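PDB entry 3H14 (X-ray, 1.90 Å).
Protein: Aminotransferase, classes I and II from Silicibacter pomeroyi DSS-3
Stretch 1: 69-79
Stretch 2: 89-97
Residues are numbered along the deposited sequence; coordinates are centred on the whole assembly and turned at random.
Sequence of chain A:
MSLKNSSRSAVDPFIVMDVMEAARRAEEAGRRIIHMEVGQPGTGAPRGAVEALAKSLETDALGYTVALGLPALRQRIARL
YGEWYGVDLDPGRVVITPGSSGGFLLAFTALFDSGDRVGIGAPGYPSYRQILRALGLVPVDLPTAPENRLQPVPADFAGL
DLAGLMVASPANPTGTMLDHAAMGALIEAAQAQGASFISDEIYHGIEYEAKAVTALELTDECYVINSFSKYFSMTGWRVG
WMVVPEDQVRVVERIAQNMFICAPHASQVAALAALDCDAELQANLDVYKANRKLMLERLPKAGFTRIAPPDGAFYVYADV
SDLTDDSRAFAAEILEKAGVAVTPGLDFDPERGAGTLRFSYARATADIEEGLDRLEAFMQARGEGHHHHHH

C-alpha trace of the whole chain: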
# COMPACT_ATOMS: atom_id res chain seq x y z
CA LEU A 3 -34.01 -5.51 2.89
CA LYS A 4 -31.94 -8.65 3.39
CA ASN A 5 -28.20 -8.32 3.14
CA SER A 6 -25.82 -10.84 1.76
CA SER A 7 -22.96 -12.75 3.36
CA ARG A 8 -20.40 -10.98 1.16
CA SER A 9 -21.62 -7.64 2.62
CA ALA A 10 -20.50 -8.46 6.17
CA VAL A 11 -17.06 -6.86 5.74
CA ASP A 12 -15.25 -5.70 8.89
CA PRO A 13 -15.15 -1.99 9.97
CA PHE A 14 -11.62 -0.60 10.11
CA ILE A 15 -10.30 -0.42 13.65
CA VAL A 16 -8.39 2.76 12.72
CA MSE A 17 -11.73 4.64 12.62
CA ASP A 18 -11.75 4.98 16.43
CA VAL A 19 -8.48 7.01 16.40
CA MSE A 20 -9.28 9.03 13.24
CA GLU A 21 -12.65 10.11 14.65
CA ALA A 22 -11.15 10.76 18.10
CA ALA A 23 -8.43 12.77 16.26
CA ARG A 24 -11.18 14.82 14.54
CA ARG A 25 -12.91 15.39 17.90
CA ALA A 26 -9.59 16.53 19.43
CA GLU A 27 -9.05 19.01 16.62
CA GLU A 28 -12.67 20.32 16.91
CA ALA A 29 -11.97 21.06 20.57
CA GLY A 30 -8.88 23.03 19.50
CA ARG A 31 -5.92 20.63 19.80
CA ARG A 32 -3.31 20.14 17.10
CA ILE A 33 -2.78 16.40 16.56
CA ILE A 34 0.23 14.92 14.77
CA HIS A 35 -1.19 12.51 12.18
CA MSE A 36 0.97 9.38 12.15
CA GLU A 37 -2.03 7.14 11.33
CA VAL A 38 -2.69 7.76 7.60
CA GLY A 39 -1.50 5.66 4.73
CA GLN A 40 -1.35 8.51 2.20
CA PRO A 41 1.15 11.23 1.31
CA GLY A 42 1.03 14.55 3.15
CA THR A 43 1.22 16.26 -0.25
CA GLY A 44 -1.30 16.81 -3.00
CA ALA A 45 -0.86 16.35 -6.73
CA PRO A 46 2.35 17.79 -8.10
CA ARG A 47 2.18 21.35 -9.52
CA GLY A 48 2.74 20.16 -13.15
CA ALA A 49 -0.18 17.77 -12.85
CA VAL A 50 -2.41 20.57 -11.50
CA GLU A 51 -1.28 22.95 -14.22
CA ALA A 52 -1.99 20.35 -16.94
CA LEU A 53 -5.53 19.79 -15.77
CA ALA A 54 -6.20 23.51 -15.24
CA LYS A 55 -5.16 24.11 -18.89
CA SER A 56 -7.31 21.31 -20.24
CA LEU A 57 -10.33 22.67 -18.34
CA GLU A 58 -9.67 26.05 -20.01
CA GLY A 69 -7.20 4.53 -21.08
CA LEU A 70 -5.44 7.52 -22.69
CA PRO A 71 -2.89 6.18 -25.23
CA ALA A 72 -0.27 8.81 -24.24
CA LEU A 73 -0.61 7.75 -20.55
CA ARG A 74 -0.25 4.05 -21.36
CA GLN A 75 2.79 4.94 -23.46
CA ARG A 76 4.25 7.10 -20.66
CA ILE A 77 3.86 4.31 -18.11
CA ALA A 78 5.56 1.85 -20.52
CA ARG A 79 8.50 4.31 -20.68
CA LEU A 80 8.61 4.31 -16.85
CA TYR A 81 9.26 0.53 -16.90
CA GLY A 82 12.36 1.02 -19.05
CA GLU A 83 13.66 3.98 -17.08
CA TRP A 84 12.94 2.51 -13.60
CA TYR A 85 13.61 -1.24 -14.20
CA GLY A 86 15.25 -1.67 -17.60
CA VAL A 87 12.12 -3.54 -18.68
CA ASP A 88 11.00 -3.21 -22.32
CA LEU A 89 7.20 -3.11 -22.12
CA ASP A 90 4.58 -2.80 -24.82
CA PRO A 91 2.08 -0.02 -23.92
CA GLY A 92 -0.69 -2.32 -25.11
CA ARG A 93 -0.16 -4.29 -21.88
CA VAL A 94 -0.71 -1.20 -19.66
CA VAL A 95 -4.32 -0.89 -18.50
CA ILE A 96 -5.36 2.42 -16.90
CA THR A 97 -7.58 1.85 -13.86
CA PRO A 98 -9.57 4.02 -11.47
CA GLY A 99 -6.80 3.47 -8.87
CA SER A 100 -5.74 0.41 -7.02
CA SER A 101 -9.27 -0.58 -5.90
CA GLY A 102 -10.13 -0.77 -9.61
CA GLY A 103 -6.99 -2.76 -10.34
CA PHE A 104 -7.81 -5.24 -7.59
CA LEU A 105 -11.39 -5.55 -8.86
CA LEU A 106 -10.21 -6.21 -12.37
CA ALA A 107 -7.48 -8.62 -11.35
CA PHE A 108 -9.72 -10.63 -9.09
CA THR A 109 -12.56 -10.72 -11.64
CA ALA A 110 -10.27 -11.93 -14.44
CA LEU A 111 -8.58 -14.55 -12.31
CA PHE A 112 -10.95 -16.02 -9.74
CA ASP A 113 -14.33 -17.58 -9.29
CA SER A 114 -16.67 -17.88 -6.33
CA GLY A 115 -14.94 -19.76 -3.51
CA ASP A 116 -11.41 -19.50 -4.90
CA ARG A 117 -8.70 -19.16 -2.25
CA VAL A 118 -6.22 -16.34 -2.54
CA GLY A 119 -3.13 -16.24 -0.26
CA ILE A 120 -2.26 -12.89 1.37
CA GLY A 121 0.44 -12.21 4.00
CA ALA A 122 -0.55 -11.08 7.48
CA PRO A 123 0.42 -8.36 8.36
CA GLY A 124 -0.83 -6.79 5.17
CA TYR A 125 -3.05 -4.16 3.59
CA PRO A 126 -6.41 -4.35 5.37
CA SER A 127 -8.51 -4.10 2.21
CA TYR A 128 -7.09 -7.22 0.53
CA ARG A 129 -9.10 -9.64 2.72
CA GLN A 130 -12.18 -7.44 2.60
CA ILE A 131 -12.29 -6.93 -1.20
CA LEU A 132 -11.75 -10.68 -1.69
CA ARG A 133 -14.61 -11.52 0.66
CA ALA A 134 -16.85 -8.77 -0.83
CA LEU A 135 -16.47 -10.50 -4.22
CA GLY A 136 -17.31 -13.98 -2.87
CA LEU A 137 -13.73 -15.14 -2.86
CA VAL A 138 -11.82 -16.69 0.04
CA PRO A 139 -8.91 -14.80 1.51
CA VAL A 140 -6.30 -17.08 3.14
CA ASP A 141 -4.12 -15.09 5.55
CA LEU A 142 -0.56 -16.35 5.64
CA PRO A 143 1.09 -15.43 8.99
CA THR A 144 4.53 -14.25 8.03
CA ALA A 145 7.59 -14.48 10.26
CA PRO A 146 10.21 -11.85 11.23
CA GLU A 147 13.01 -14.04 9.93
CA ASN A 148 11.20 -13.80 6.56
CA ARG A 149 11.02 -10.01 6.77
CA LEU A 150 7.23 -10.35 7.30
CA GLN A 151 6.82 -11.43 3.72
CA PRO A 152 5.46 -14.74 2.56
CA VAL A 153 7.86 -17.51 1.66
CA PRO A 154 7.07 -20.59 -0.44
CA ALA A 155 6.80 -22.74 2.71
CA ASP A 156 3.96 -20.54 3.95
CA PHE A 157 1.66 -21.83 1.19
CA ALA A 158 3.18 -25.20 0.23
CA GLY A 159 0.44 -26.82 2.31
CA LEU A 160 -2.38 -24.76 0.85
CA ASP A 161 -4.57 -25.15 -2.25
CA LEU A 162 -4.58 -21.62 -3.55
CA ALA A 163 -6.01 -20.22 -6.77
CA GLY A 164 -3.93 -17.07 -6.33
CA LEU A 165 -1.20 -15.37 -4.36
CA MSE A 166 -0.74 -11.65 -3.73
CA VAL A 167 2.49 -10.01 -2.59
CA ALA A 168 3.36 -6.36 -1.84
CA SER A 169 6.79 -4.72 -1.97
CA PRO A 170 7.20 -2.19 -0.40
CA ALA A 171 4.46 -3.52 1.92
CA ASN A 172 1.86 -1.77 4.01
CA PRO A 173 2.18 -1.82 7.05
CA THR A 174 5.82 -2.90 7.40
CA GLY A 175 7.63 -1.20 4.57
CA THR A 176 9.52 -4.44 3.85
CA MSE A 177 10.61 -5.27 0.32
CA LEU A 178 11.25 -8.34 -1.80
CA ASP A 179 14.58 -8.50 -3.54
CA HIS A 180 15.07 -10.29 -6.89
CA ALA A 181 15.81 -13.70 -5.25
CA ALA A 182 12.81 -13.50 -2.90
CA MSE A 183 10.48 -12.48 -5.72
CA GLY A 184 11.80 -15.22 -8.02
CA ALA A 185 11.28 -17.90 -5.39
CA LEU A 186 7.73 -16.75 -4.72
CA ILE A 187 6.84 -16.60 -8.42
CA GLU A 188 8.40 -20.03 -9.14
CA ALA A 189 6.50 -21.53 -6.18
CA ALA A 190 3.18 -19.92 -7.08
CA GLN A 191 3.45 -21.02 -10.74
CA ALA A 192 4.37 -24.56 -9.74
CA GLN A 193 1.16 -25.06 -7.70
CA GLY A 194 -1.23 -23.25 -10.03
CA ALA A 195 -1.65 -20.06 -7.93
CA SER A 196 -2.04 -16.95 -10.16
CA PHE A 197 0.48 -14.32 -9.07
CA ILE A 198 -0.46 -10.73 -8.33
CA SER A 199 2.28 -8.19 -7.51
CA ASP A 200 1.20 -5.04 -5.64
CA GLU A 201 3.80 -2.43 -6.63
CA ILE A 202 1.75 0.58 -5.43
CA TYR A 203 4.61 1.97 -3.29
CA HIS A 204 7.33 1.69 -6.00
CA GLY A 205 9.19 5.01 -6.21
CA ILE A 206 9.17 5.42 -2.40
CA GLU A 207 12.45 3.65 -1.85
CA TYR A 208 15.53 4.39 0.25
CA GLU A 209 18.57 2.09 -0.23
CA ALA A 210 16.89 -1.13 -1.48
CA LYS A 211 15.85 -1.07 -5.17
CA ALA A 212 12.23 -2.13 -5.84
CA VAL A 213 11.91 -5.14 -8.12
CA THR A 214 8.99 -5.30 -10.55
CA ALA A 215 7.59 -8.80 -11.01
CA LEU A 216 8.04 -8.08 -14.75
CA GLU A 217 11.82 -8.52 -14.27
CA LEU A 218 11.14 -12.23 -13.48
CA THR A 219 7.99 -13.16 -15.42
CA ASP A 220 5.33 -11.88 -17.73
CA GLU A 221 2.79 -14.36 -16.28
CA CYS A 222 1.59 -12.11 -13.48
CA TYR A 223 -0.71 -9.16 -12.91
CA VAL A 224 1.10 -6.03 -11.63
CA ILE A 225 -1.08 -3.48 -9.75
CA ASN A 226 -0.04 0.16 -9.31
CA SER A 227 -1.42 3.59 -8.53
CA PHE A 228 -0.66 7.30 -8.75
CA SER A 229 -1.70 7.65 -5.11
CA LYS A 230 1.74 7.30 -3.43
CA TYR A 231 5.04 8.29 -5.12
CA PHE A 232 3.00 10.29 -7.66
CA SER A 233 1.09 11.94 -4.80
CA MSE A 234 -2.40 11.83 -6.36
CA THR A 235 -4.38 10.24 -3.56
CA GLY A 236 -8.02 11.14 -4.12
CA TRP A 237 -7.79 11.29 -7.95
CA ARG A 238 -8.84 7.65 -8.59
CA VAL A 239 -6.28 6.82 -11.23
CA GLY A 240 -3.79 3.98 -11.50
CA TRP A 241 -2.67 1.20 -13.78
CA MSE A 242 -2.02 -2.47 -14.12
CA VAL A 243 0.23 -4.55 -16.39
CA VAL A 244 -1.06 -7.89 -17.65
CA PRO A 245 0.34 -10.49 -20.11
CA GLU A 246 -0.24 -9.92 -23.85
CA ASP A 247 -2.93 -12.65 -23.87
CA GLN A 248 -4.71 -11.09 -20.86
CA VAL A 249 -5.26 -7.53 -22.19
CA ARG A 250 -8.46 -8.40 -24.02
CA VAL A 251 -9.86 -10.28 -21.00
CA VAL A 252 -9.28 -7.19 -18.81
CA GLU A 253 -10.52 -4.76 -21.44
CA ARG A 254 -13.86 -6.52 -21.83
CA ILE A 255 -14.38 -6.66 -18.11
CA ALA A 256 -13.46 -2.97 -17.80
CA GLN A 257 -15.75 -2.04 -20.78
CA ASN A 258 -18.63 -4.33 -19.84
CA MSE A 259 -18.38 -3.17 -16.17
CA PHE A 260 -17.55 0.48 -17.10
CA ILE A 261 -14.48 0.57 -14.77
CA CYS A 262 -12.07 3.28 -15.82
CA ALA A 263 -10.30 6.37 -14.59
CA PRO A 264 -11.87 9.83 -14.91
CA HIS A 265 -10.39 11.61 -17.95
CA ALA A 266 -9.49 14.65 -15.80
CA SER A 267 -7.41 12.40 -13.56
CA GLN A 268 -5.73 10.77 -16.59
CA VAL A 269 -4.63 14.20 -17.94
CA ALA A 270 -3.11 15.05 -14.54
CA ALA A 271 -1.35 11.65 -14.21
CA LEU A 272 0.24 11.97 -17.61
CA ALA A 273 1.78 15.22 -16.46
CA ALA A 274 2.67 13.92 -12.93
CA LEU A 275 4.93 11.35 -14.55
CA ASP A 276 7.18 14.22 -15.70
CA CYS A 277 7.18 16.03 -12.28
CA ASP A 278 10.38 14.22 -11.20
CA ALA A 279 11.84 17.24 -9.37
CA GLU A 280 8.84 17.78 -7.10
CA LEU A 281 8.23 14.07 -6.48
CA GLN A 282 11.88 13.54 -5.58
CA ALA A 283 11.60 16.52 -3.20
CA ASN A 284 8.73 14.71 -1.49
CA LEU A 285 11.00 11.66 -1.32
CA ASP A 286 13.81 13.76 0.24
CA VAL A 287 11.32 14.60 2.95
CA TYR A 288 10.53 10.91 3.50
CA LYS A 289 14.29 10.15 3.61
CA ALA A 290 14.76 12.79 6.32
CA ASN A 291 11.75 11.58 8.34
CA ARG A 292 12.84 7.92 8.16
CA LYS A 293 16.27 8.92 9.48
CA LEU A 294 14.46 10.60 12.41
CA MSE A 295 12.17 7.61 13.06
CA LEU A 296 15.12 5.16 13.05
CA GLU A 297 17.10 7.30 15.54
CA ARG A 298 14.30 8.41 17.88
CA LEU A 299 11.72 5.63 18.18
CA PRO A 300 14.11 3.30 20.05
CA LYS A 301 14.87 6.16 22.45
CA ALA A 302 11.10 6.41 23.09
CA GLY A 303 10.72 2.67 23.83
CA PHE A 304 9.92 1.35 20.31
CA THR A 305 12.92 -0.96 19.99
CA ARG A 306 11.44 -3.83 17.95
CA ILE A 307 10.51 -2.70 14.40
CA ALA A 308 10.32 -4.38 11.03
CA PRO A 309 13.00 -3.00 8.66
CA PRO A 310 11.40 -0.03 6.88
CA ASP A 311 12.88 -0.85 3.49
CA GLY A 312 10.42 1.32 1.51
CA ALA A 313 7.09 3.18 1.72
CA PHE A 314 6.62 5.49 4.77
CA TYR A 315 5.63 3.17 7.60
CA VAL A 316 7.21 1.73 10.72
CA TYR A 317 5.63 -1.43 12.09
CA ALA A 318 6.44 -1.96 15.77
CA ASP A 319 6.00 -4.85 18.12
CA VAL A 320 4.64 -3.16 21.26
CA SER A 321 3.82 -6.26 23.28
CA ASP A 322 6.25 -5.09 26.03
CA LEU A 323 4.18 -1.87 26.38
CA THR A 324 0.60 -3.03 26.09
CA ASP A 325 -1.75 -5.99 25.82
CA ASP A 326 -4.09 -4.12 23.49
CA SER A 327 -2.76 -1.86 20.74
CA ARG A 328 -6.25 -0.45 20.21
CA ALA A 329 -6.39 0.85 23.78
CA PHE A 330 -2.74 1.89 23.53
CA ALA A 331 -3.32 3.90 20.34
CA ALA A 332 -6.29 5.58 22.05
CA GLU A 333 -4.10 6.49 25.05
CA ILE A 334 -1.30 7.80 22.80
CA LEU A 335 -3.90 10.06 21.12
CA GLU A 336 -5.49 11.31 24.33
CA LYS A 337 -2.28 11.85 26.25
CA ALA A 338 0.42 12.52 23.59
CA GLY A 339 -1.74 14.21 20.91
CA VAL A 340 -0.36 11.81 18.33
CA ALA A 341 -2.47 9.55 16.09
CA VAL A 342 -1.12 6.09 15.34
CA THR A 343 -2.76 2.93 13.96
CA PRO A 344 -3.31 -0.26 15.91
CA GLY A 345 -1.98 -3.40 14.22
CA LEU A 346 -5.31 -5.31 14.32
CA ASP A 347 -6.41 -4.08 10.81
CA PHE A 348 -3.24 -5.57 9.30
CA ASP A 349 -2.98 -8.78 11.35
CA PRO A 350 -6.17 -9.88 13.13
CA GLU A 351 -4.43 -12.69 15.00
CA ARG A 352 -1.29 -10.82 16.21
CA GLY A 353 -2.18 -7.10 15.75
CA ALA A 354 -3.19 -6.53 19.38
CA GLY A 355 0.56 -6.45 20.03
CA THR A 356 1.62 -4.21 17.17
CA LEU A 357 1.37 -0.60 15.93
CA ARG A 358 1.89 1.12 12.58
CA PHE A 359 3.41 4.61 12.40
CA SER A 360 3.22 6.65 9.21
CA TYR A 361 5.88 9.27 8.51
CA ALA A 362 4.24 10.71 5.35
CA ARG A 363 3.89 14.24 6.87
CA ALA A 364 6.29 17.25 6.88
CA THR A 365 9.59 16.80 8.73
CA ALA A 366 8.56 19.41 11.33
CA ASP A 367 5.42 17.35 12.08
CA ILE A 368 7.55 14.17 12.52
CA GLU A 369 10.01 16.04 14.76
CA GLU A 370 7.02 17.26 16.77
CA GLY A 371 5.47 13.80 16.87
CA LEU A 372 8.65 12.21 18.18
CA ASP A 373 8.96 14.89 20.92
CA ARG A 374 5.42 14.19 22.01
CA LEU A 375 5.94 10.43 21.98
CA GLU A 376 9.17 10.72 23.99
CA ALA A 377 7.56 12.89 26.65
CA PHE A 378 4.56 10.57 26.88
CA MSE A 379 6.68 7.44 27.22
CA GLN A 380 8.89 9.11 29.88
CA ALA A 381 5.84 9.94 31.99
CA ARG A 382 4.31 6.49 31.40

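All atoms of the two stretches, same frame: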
# COMPACT_ATOMS: atom_id res chain seq x y z
N GLY A 69 -7.29 3.08 -21.33
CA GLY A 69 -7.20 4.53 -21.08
C GLY A 69 -6.53 5.37 -22.17
O GLY A 69 -6.40 4.96 -23.31
N LEU A 70 -6.14 6.58 -21.80
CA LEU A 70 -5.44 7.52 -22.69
C LEU A 70 -4.20 6.84 -23.27
O LEU A 70 -3.35 6.37 -22.52
CB LEU A 70 -5.05 8.77 -21.90
CG LEU A 70 -5.13 10.14 -22.54
CD1 LEU A 70 -6.48 10.38 -23.25
CD2 LEU A 70 -4.85 11.21 -21.47
N PRO A 71 -4.10 6.75 -24.61
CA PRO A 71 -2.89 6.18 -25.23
C PRO A 71 -1.55 6.81 -24.79
O PRO A 71 -0.58 6.10 -24.57
CB PRO A 71 -3.14 6.42 -26.74
CG PRO A 71 -4.65 6.41 -26.85
CD PRO A 71 -5.12 7.12 -25.63
N ALA A 72 -1.49 8.13 -24.71
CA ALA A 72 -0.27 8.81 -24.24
C ALA A 72 0.11 8.38 -22.80
O ALA A 72 1.29 8.30 -22.49
CB ALA A 72 -0.43 10.32 -24.31
N LEU A 73 -0.87 8.18 -21.94
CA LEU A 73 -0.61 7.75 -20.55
C LEU A 73 -0.11 6.31 -20.45
O LEU A 73 0.88 6.03 -19.80
CB LEU A 73 -1.85 7.95 -19.69
CG LEU A 73 -1.71 7.62 -18.19
CD1 LEU A 73 -0.59 8.41 -17.51
CD2 LEU A 73 -3.04 7.87 -17.52
N ARG A 74 -0.77 5.41 -21.16
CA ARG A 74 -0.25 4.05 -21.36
C ARG A 74 1.19 4.02 -21.88
O ARG A 74 2.02 3.28 -21.39
CB ARG A 74 -1.14 3.28 -22.33
CG ARG A 74 -2.55 3.06 -21.79
CD ARG A 74 -3.45 2.43 -22.83
NE ARG A 74 -3.30 0.99 -22.85
CZ ARG A 74 -3.85 0.18 -23.75
NH1 ARG A 74 -4.54 0.65 -24.79
NH2 ARG A 74 -3.66 -1.12 -23.61
N GLN A 75 1.46 4.81 -22.90
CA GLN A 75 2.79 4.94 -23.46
C GLN A 75 3.79 5.51 -22.45
O GLN A 75 4.94 5.06 -22.38
CB GLN A 75 2.73 5.85 -24.70
CG GLN A 75 2.18 5.13 -25.92
CD GLN A 75 1.57 6.05 -26.98
OE1 GLN A 75 1.87 7.25 -27.04
NE2 GLN A 75 0.70 5.48 -27.81
N ARG A 76 3.36 6.50 -21.67
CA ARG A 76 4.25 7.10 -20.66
C ARG A 76 4.60 6.14 -19.53
O ARG A 76 5.71 6.16 -19.01
CB ARG A 76 3.66 8.38 -20.07
CG ARG A 76 4.59 9.15 -19.11
CD ARG A 76 5.87 9.63 -19.80
NE ARG A 76 6.82 10.23 -18.87
CZ ARG A 76 7.67 9.55 -18.11
NH1 ARG A 76 7.68 8.22 -18.11
NH2 ARG A 76 8.50 10.20 -17.31
N ILE A 77 3.62 5.35 -19.10
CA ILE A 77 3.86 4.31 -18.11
C ILE A 77 4.86 3.25 -18.64
O ILE A 77 5.82 2.89 -17.95
CB ILE A 77 2.53 3.69 -17.65
CG1 ILE A 77 1.71 4.71 -16.84
CG2 ILE A 77 2.77 2.42 -16.83
CD1 ILE A 77 0.22 4.37 -16.71
N ALA A 78 4.65 2.79 -19.87
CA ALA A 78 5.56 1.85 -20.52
C ALA A 78 7.00 2.37 -20.49
O ALA A 78 7.92 1.62 -20.15
CB ALA A 78 5.11 1.58 -21.98
N ARG A 79 7.18 3.66 -20.78
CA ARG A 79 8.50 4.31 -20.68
C ARG A 79 9.06 4.25 -19.25
O ARG A 79 10.26 4.04 -19.05
CB ARG A 79 8.40 5.76 -21.17
CG ARG A 79 9.68 6.58 -21.11
CD ARG A 79 9.50 7.92 -21.83
NE ARG A 79 9.99 9.04 -21.03
CZ ARG A 79 9.62 10.31 -21.21
NH1 ARG A 79 8.73 10.63 -22.16
NH2 ARG A 79 10.11 11.26 -20.42
N LEU A 89 8.60 -2.75 -22.26
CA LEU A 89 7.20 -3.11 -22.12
C LEU A 89 6.38 -2.48 -23.21
O LEU A 89 6.50 -1.31 -23.46
CB LEU A 89 6.68 -2.65 -20.75
CG LEU A 89 5.24 -2.99 -20.35
CD1 LEU A 89 5.03 -4.51 -20.21
CD2 LEU A 89 4.86 -2.24 -19.06
N ASP A 90 5.53 -3.28 -23.83
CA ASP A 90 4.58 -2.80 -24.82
C ASP A 90 3.48 -2.02 -24.09
O ASP A 90 2.92 -2.52 -23.11
CB ASP A 90 4.00 -3.99 -25.57
CG ASP A 90 2.83 -3.63 -26.45
OD1 ASP A 90 2.82 -2.56 -27.07
OD2 ASP A 90 1.90 -4.45 -26.52
N PRO A 91 3.19 -0.78 -24.53
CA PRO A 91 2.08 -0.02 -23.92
C PRO A 91 0.72 -0.65 -24.03
O PRO A 91 -0.16 -0.33 -23.25
CB PRO A 91 2.11 1.33 -24.65
CG PRO A 91 3.08 1.20 -25.76
CD PRO A 91 3.94 0.02 -25.52
N GLY A 92 0.55 -1.56 -24.99
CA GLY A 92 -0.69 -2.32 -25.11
C GLY A 92 -1.00 -3.15 -23.89
O GLY A 92 -2.14 -3.52 -23.67
N ARG A 93 0.02 -3.49 -23.10
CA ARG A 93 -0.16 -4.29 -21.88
C ARG A 93 -0.47 -3.46 -20.64
O ARG A 93 -0.72 -4.03 -19.60
CB ARG A 93 1.10 -5.15 -21.61
CG ARG A 93 1.19 -6.36 -22.54
CD ARG A 93 2.54 -7.02 -22.47
NE ARG A 93 2.72 -7.58 -21.15
CZ ARG A 93 3.88 -7.98 -20.63
NH1 ARG A 93 5.00 -7.97 -21.35
NH2 ARG A 93 3.89 -8.46 -19.39
N VAL A 94 -0.40 -2.12 -20.75
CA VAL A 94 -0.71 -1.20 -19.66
C VAL A 94 -2.20 -0.90 -19.73
O VAL A 94 -2.71 -0.51 -20.78
CB VAL A 94 0.12 0.11 -19.74
CG1 VAL A 94 -0.26 1.15 -18.58
CG2 VAL A 94 1.56 -0.22 -19.71
N VAL A 95 -2.93 -1.20 -18.64
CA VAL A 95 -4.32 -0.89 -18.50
C VAL A 95 -4.48 0.21 -17.42
O VAL A 95 -4.06 0.04 -16.28
CB VAL A 95 -5.11 -2.14 -18.08
CG1 VAL A 95 -6.59 -1.84 -17.86
CG2 VAL A 95 -4.95 -3.25 -19.11
N ILE A 96 -5.12 1.32 -17.80
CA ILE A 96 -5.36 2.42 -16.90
C ILE A 96 -6.60 2.09 -16.08
O ILE A 96 -7.62 1.70 -16.63
CB ILE A 96 -5.59 3.71 -17.67
CG1 ILE A 96 -4.41 3.99 -18.60
CG2 ILE A 96 -5.84 4.86 -16.69
CD1 ILE A 96 -2.99 3.85 -17.95
N THR A 97 -6.51 2.25 -14.76
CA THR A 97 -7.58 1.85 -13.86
C THR A 97 -8.02 3.05 -13.03
O THR A 97 -7.30 4.02 -12.92
CB THR A 97 -7.10 0.79 -12.84
OG1 THR A 97 -6.06 1.38 -12.06
CG2 THR A 97 -6.56 -0.44 -13.55
O HOH W 1 9.63 -0.13 -21.50

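Helix 71-79 packs against a 3-10 turn (91-93) and the strand that follows it (94-97). The two stretches bury 550 Å², both sides summed. Arg74 is the main polar link. Its CA-to-CB bond points toward stretch 2. With chi1 m, chi2 t keeps the chain extended to CD. Chi3 p (85°) then bends the guanidinium so that its edge meets the backbone carbonyl of Val94. Arg74 NE donates to Val94 O at 2.6 Å, and Arg74 NH2 adds a weak bond to it at 3.0 Å. Gly92 O also lies near the guanidinium plane, 2.8 Å from Arg74 NH2, at too poor an angle for a hydrogen bond. Arg74 CG packs 3.8 Å from Ile96 CG1.

Leu73, Ile77, Val94 and Ile96 are buried, and their apolar side chains suit this packing. Ile96 has chi1 and chi2 both m. Ile96 CD1 lies 3.5 Å from Ile77 CD1 and 4.0 Å from Leu73 CG. Ile96 CG1 lies 3.8 Å from Gly69 CA, where a CB would clash with it. Ile77, m and t, also places CG2 3.7 Å from Val94 CG1.

Ala78 is small enough for close approach: its CB lies 3.5 Å from Leu89 O and 4.0 Å from Pro91 CB. One water accepts from Leu89 N (2.9 Å) and donates to Ala78 O (2.8 Å), bridging the backbones.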